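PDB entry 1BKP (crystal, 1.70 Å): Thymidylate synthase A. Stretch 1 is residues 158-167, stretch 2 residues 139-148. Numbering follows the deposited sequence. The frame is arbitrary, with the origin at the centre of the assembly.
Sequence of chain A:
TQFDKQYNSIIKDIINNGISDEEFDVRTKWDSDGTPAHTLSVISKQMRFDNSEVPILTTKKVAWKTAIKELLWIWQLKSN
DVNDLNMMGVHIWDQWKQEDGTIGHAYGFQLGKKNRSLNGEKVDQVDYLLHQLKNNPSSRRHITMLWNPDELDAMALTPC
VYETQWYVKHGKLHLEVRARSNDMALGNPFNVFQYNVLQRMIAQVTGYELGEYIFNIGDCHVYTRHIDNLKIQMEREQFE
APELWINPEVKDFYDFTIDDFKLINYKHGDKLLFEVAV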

ATOM      1  N   THR A 158       9.885   9.841  -8.917  1.00 24.22           N
ATOM      2  CA  THR A 158       9.217   9.287  -7.758  1.00 24.68           C
ATOM      3  C   THR A 158       9.196   7.798  -7.996  1.00 23.08           C
ATOM      4  O   THR A 158       8.847   7.326  -9.073  1.00 22.32           O
ATOM      5  CB  THR A 158       7.788   9.792  -7.587  1.00 25.23           C
ATOM      6  OG1 THR A 158       7.036   9.457  -8.759  1.00 28.71           O
ATOM      7  CG2 THR A 158       7.774  11.334  -7.290  1.00 27.34           C
ATOM      8  N   PRO A 159       9.489   7.013  -6.975  1.00 25.30           N
ATOM      9  CA  PRO A 159       9.519   5.550  -7.080  1.00 23.91           C
ATOM     10  C   PRO A 159       8.242   4.829  -7.465  1.00 20.20           C
ATOM     11  O   PRO A 159       7.158   5.275  -7.103  1.00 17.50           O
ATOM     12  CB  PRO A 159       9.967   5.124  -5.657  1.00 25.55           C
ATOM     13  CG  PRO A 159       9.251   6.208  -4.768  1.00 27.68           C
ATOM     14  CD  PRO A 159       9.502   7.496  -5.589  1.00 27.22           C
ATOM     15  N   CYS A 160       8.374   3.780  -8.274  1.00 22.80           N
ATOM     16  CA  CYS A 160       7.251   2.932  -8.618  1.00 26.34           C
ATOM     17  C   CYS A 160       7.001   1.962  -7.458  1.00 23.51           C
ATOM     18  O   CYS A 160       5.899   1.899  -6.941  1.00 20.86           O
ATOM     19  CB  CYS A 160       7.455   2.115  -9.895  1.00 29.72           C
ATOM     20  SG  CYS A 160       7.154   3.122 -11.434  1.00 32.14           S
ATOM     21  N   VAL A 161       7.988   1.122  -7.123  1.00 20.02           N
ATOM     22  CA  VAL A 161       7.813   0.129  -6.025  1.00 17.50           C
ATOM     23  C   VAL A 161       8.328   0.909  -4.812  1.00 16.76           C
ATOM     24  O   VAL A 161       9.540   1.010  -4.570  1.00 17.82           O
ATOM     25  CB  VAL A 161       8.649  -1.195  -6.285  1.00 17.06           C
ATOM     26  CG1 VAL A 161       8.357  -2.168  -5.133  1.00 17.51           C
ATOM     27  CG2 VAL A 161       8.314  -1.830  -7.699  1.00 16.44           C
ATOM     28  N   TYR A 162       7.404   1.448  -4.047  1.00 14.91           N
ATOM     29  CA  TYR A 162       7.797   2.415  -3.051  1.00 13.00           C
ATOM     30  C   TYR A 162       7.643   1.984  -1.584  1.00  9.06           C
ATOM     31  O   TYR A 162       8.068   2.744  -0.680  1.00  7.87           O
ATOM     32  CB  TYR A 162       6.946   3.715  -3.313  1.00 13.73           C
ATOM     33  CG  TYR A 162       5.416   3.647  -2.996  1.00 11.97           C
ATOM     34  CD1 TYR A 162       4.502   3.125  -3.954  1.00 11.73           C
ATOM     35  CD2 TYR A 162       4.933   3.902  -1.692  1.00 13.08           C
ATOM     36  CE1 TYR A 162       3.202   2.857  -3.627  1.00 12.65           C
ATOM     37  CE2 TYR A 162       3.605   3.639  -1.354  1.00 13.48           C
ATOM     38  CZ  TYR A 162       2.738   3.114  -2.355  1.00 15.19           C
ATOM     39  OH  TYR A 162       1.422   2.895  -2.108  1.00 12.21           O
ATOM     40  N   GLU A 163       6.994   0.852  -1.331  1.00  9.00           N
ATOM     41  CA  GLU A 163       6.847   0.450   0.086  1.00 12.25           C
ATOM     42  C   GLU A 163       6.844  -1.008   0.276  1.00 11.72           C
ATOM     43  O   GLU A 163       6.569  -1.814  -0.681  1.00 11.77           O
ATOM     44  CB  GLU A 163       5.526   1.062   0.720  1.00 10.57           C
ATOM     45  CG  GLU A 163       4.301   0.412   0.067  1.00 12.75           C
ATOM     46  CD  GLU A 163       2.972   0.882   0.709  1.00 19.50           C
ATOM     47  OE1 GLU A 163       2.970   1.342   1.835  1.00 17.37           O
ATOM     48  OE2 GLU A 163       1.939   0.739   0.090  1.00 13.00           O
ATOM     49  N   THR A 164       7.211  -1.427   1.502  1.00 10.59           N
ATOM     50  CA  THR A 164       7.167  -2.863   1.829  1.00 10.63           C
ATOM     51  C   THR A 164       6.587  -2.972   3.234  1.00 12.66           C
ATOM     52  O   THR A 164       6.661  -2.034   4.013  1.00 13.09           O
ATOM     53  CB  THR A 164       8.549  -3.545   1.906  1.00 11.54           C
ATOM     54  OG1 THR A 164       9.337  -3.029   2.999  1.00 12.23           O
ATOM     55  CG2 THR A 164       9.405  -3.294   0.654  1.00  9.09           C
ATOM     56  N   GLN A 165       5.966  -4.100   3.536  1.00 13.80           N
ATOM     57  CA  GLN A 165       5.506  -4.378   4.927  1.00 13.41           C
ATOM     58  C   GLN A 165       5.947  -5.849   5.167  1.00 13.12           C
ATOM     59  O   GLN A 165       5.750  -6.718   4.332  1.00 14.20           O
ATOM     60  CB  GLN A 165       3.980  -4.202   5.110  1.00  7.37           C
ATOM     61  CG  GLN A 165       3.668  -4.488   6.591  1.00  6.78           C
ATOM     62  CD  GLN A 165       2.282  -3.994   6.987  1.00 17.30           C
ATOM     63  OE1 GLN A 165       1.577  -3.457   6.221  1.00 15.17           O
ATOM     64  NE2 GLN A 165       1.928  -4.172   8.278  1.00 16.98           N
ATOM     65  N   TRP A 166       6.475  -6.144   6.349  1.00 16.01           N
ATOM     66  CA  TRP A 166       7.010  -7.479   6.603  1.00 15.05           C
ATOM     67  C   TRP A 166       6.244  -8.042   7.798  1.00 14.63           C
ATOM     68  O   TRP A 166       5.804  -7.282   8.654  1.00 12.59           O
ATOM     69  CB  TRP A 166       8.521  -7.327   6.999  1.00 14.53           C
ATOM     70  CG  TRP A 166       9.397  -6.673   5.922  1.00 15.59           C
ATOM     71  CD1 TRP A 166       9.476  -5.323   5.603  1.00 15.21           C
ATOM     72  CD2 TRP A 166      10.294  -7.333   5.057  1.00 15.27           C
ATOM     73  NE1 TRP A 166      10.357  -5.137   4.583  1.00 14.89           N
ATOM     74  CE2 TRP A 166      10.865  -6.357   4.221  1.00 16.27           C
ATOM     75  CE3 TRP A 166      10.675  -8.671   4.907  1.00 14.65           C
ATOM     76  CZ2 TRP A 166      11.790  -6.676   3.212  1.00 15.02           C
ATOM     77  CZ3 TRP A 166      11.598  -9.011   3.912  1.00 14.36           C
ATOM     78  CH2 TRP A 166      12.140  -7.996   3.058  1.00 14.24           C
ATOM     79  N   TYR A 167       6.105  -9.373   7.861  1.00 15.43           N
ATOM     80  CA  TYR A 167       5.345  -9.930   8.982  1.00 15.85           C
ATOM     81  C   TYR A 167       6.160 -11.163   9.429  1.00 15.34           C
ATOM     82  O   TYR A 167       6.633 -11.954   8.571  1.00 12.62           O
ATOM     83  CB  TYR A 167       4.001 -10.441   8.475  1.00 15.91           C
ATOM     84  CG  TYR A 167       3.242  -9.412   7.654  1.00 19.69           C
ATOM     85  CD1 TYR A 167       3.472  -9.266   6.281  1.00 20.06           C
ATOM     86  CD2 TYR A 167       2.254  -8.625   8.224  1.00 19.02           C
ATOM     87  CE1 TYR A 167       2.742  -8.376   5.526  1.00 18.31           C
ATOM     88  CE2 TYR A 167       1.499  -7.746   7.454  1.00 18.41           C
ATOM     89  CZ  TYR A 167       1.760  -7.644   6.116  1.00 17.40           C
ATOM     90  OH  TYR A 167       0.981  -6.816   5.351  1.00 15.23           O
TER
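Stretch 2 (139-148) SRRHITMLWN

The apolar part of the contact gathers where stretch 2 leaves its strand. Leu146 points toward stretch 1, its CB 3.8 Å from Pro159 CG and its CD1 3.5 Å from Val161 O. Trp147 (chi1 t) directs the edge of its indole at the face of the Tyr162 ring, with the planes at 67° and the phenol and five-membered ring centroids 6.0 Å apart; Trp147 CB lies 3.8 Å from Tyr162 CD2, and Trp147 CZ3 reaches 3.7 Å from Thr158 CB. Met145 SD sits at the edge of the Tyr162 ring, 3.9 Å from Tyr162 CD2.

Outward from this cluster the backbones pair. Stretch 2 (139-148) lies antiparallel against stretch 1 in thymidylate synthase A: strand 143-145 runs beside strand 161-167 with 173° between their N-to-C directions and 4.7 Å between the axes at closest approach. Leu146 N donates to Tyr162 O (2.8 Å), Thr164 and Thr144 exchange two bonds (Thr164 N to Thr144 O and Thr144 N to Thr164 O, both 3.1 Å), and Trp166 N donates to His142 O (2.8 Å). Between these lie the non-hydrogen-bonded pairs Glu163-Met145 (CA to CA 4.6 Å) and Gln165-Ile143 (CA to CA 4.4 Å). Here CA-H groups face carbonyls across the strands, Gln165 CA 3.1 Å from His142 O and Ile143 CA 3.2 Å from Thr164 O. The side chains of both pairs share one face of the sheet, where Met145 CE comes within 3.5 Å of Glu163 OE1.

On the other face the paired threonines, both chi1 p, bring Thr144 OG1 and Thr164 OG1 to a 2.7 Å hydrogen bond; Trp166 NE1 adds a weak one to Thr164 OG1 (2.8 Å). At the polar end, a water accepts from His142 N, its oxygen 3.1 Å from that atom, and donates to Trp166 O and Ser139 O, the water oxygen lying 2.8 Å from Trp166 O and 3.0 Å from Ser139 O, bridging the stretches beyond the last direct backbone bond.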

ATOM      1  N   SER A 139       5.712  -7.074  15.643  1.00 16.08           N
ATOM      2  CA  SER A 139       5.232  -5.763  15.268  1.00 15.82           C
ATOM      3  C   SER A 139       4.282  -5.661  14.054  1.00 15.38           C
ATOM      4  O   SER A 139       4.444  -6.379  13.027  1.00 12.34           O
ATOM      5  CB  SER A 139       6.447  -4.877  15.076  1.00 17.50           C
ATOM      6  OG  SER A 139       6.114  -3.651  14.478  1.00 22.53           O
ATOM      7  N   ARG A 140       3.289  -4.765  14.184  1.00 15.57           N
ATOM      8  CA  ARG A 140       2.344  -4.517  13.090  1.00 16.37           C
ATOM      9  C   ARG A 140       2.779  -3.282  12.270  1.00 16.94           C
ATOM     10  O   ARG A 140       1.972  -2.779  11.467  1.00 17.42           O
ATOM     11  CB  ARG A 140       0.942  -4.283  13.665  1.00 17.04           C
ATOM     12  CG  ARG A 140       0.470  -5.585  14.223  1.00 18.45           C
ATOM     13  CD  ARG A 140      -0.928  -5.523  14.723  1.00 20.53           C
ATOM     14  NE  ARG A 140      -1.280  -6.789  15.340  1.00 31.24           N
ATOM     15  CZ  ARG A 140      -1.731  -6.894  16.582  1.00 26.66           C
ATOM     16  NH1 ARG A 140      -1.951  -5.814  17.313  1.00 24.52           N
ATOM     17  NH2 ARG A 140      -2.029  -8.092  17.056  1.00 21.12           N
ATOM     18  N   ARG A 141       4.049  -2.892  12.412  1.00 14.67           N
ATOM     19  CA  ARG A 141       4.603  -1.741  11.737  1.00 15.90           C
ATOM     20  C   ARG A 141       5.969  -1.977  11.088  1.00 11.70           C
ATOM     21  O   ARG A 141       6.787  -1.074  11.120  1.00 10.74           O
ATOM     22  CB  ARG A 141       4.797  -0.609  12.789  1.00 19.21           C
ATOM     23  CG  ARG A 141       3.564  -0.210  13.533  1.00 31.75           C
ATOM     24  CD  ARG A 141       3.880   0.304  14.920  1.00 36.90           C
ATOM     25  NE  ARG A 141       5.105   1.072  15.017  1.00 59.52           N
ATOM     26  CZ  ARG A 141       5.953   0.986  16.037  1.00 85.67           C
ATOM     27  NH1 ARG A 141       5.691   0.189  17.066  1.00 87.93           N
ATOM     28  NH2 ARG A 141       7.060   1.714  16.040  1.00 99.99           N
ATOM     29  N   HIS A 142       6.232  -3.152  10.532  1.00 11.91           N
ATOM     30  CA  HIS A 142       7.545  -3.419   9.901  1.00 11.10           C
ATOM     31  C   HIS A 142       7.366  -2.892   8.460  1.00 11.94           C
ATOM     32  O   HIS A 142       6.965  -3.678   7.552  1.00 15.12           O
ATOM     33  CB  HIS A 142       7.760  -4.921   9.799  1.00 11.37           C
ATOM     34  CG  HIS A 142       8.106  -5.588  11.097  1.00 13.02           C
ATOM     35  ND1 HIS A 142       9.049  -5.056  11.983  1.00 14.79           N
ATOM     36  CD2 HIS A 142       7.747  -6.792  11.598  1.00 13.26           C
ATOM     37  CE1 HIS A 142       9.251  -5.916  12.967  1.00 14.24           C
ATOM     38  NE2 HIS A 142       8.475  -6.978  12.754  1.00 14.19           N
ATOM     39  N   ILE A 143       7.480  -1.578   8.299  1.00 12.56           N
ATOM     40  CA  ILE A 143       7.249  -0.939   7.001  1.00 12.29           C
ATOM     41  C   ILE A 143       8.428  -0.070   6.502  1.00  9.81           C
ATOM     42  O   ILE A 143       9.111   0.512   7.349  1.00 12.63           O
ATOM     43  CB  ILE A 143       6.047   0.023   7.160  1.00 12.40           C
ATOM     44  CG1 ILE A 143       4.728  -0.751   7.417  1.00 17.57           C
ATOM     45  CG2 ILE A 143       5.980   1.051   5.932  1.00  9.03           C
ATOM     46  CD1 ILE A 143       3.614   0.122   7.819  1.00 24.57           C
ATOM     47  N   THR A 144       8.769  -0.093   5.199  1.00  9.13           N
ATOM     48  CA  THR A 144       9.776   0.850   4.741  1.00 12.05           C
ATOM     49  C   THR A 144       8.963   1.630   3.722  1.00 11.57           C
ATOM     50  O   THR A 144       8.024   1.046   3.110  1.00 10.47           O
ATOM     51  CB  THR A 144      10.968   0.224   4.031  1.00 14.88           C
ATOM     52  OG1 THR A 144      10.554  -0.596   2.922  1.00 17.28           O
ATOM     53  CG2 THR A 144      11.721  -0.653   5.003  1.00 12.37           C
ATOM     54  N   MET A 145       9.448   2.822   3.457  1.00 13.74           N
ATOM     55  CA  MET A 145       8.731   3.808   2.643  1.00 15.23           C
ATOM     56  C   MET A 145       9.657   4.687   1.919  1.00 13.07           C
ATOM     57  O   MET A 145      10.434   5.448   2.581  1.00 12.73           O
ATOM     58  CB  MET A 145       7.925   4.718   3.673  1.00 14.95           C
ATOM     59  CG  MET A 145       6.986   5.825   3.051  1.00 13.23           C
ATOM     60  SD  MET A 145       5.880   5.119   1.899  1.00 14.02           S
ATOM     61  CE  MET A 145       4.941   3.988   2.920  1.00 16.08           C
ATOM     62  N   LEU A 146       9.533   4.696   0.593  1.00 12.70           N
ATOM     63  CA  LEU A 146      10.360   5.608  -0.228  1.00 13.60           C
ATOM     64  C   LEU A 146       9.563   6.841  -0.591  1.00 15.54           C
ATOM     65  O   LEU A 146      10.194   7.863  -0.933  1.00 16.48           O
ATOM     66  CB  LEU A 146      10.771   4.946  -1.512  1.00 14.16           C
ATOM     67  CG  LEU A 146      11.570   3.652  -1.451  1.00 14.69           C
ATOM     68  CD1 LEU A 146      11.905   2.996  -2.841  1.00 12.71           C
ATOM     69  CD2 LEU A 146      12.850   3.965  -0.622  1.00 16.91           C
ATOM     70  N   TRP A 147       8.237   6.801  -0.404  1.00 15.59           N
ATOM     71  CA  TRP A 147       7.329   7.961  -0.715  1.00 17.57           C
ATOM     72  C   TRP A 147       7.308   8.924   0.502  1.00 17.97           C
ATOM     73  O   TRP A 147       6.402   8.867   1.344  1.00 21.23           O
ATOM     74  CB  TRP A 147       5.894   7.510  -0.980  1.00 18.41           C
ATOM     75  CG  TRP A 147       5.044   8.536  -1.642  1.00 18.25           C
ATOM     76  CD1 TRP A 147       4.293   9.459  -1.053  1.00 17.74           C
ATOM     77  CD2 TRP A 147       4.899   8.713  -3.052  1.00 18.19           C
ATOM     78  NE1 TRP A 147       3.664  10.237  -2.012  1.00 16.86           N
ATOM     79  CE2 TRP A 147       4.030   9.799  -3.248  1.00 18.59           C
ATOM     80  CE3 TRP A 147       5.434   8.055  -4.165  1.00 19.26           C
ATOM     81  CZ2 TRP A 147       3.660  10.252  -4.533  1.00 21.46           C
ATOM     82  CZ3 TRP A 147       5.075   8.501  -5.459  1.00 20.30           C
ATOM     83  CH2 TRP A 147       4.213   9.566  -5.627  1.00 21.22           C
ATOM     84  N   ASN A 148       8.353   9.703   0.647  1.00 15.78           N
ATOM     85  CA  ASN A 148       8.502  10.653   1.725  1.00 15.38           C
ATOM     86  C   ASN A 148       7.818  11.937   1.193  1.00 20.12           C
ATOM     87  O   ASN A 148       8.374  12.632   0.345  1.00 18.20           O
ATOM     88  CB  ASN A 148       9.987  10.947   1.943  1.00 12.90           C
ATOM     89  CG  ASN A 148      10.223  11.913   3.115  1.00 18.72           C
ATOM     90  OD1 ASN A 148       9.386  12.790   3.404  1.00 24.78           O
ATOM     91  ND2 ASN A 148      11.417  11.837   3.717  1.00 15.08           N
TER
HETATM   92  O   HOH W   1       4.314  -5.503  10.195  1.00 10.61           O
HETATM   93  O   HOH W   2      10.338   0.771   0.651  1.00 15.31           O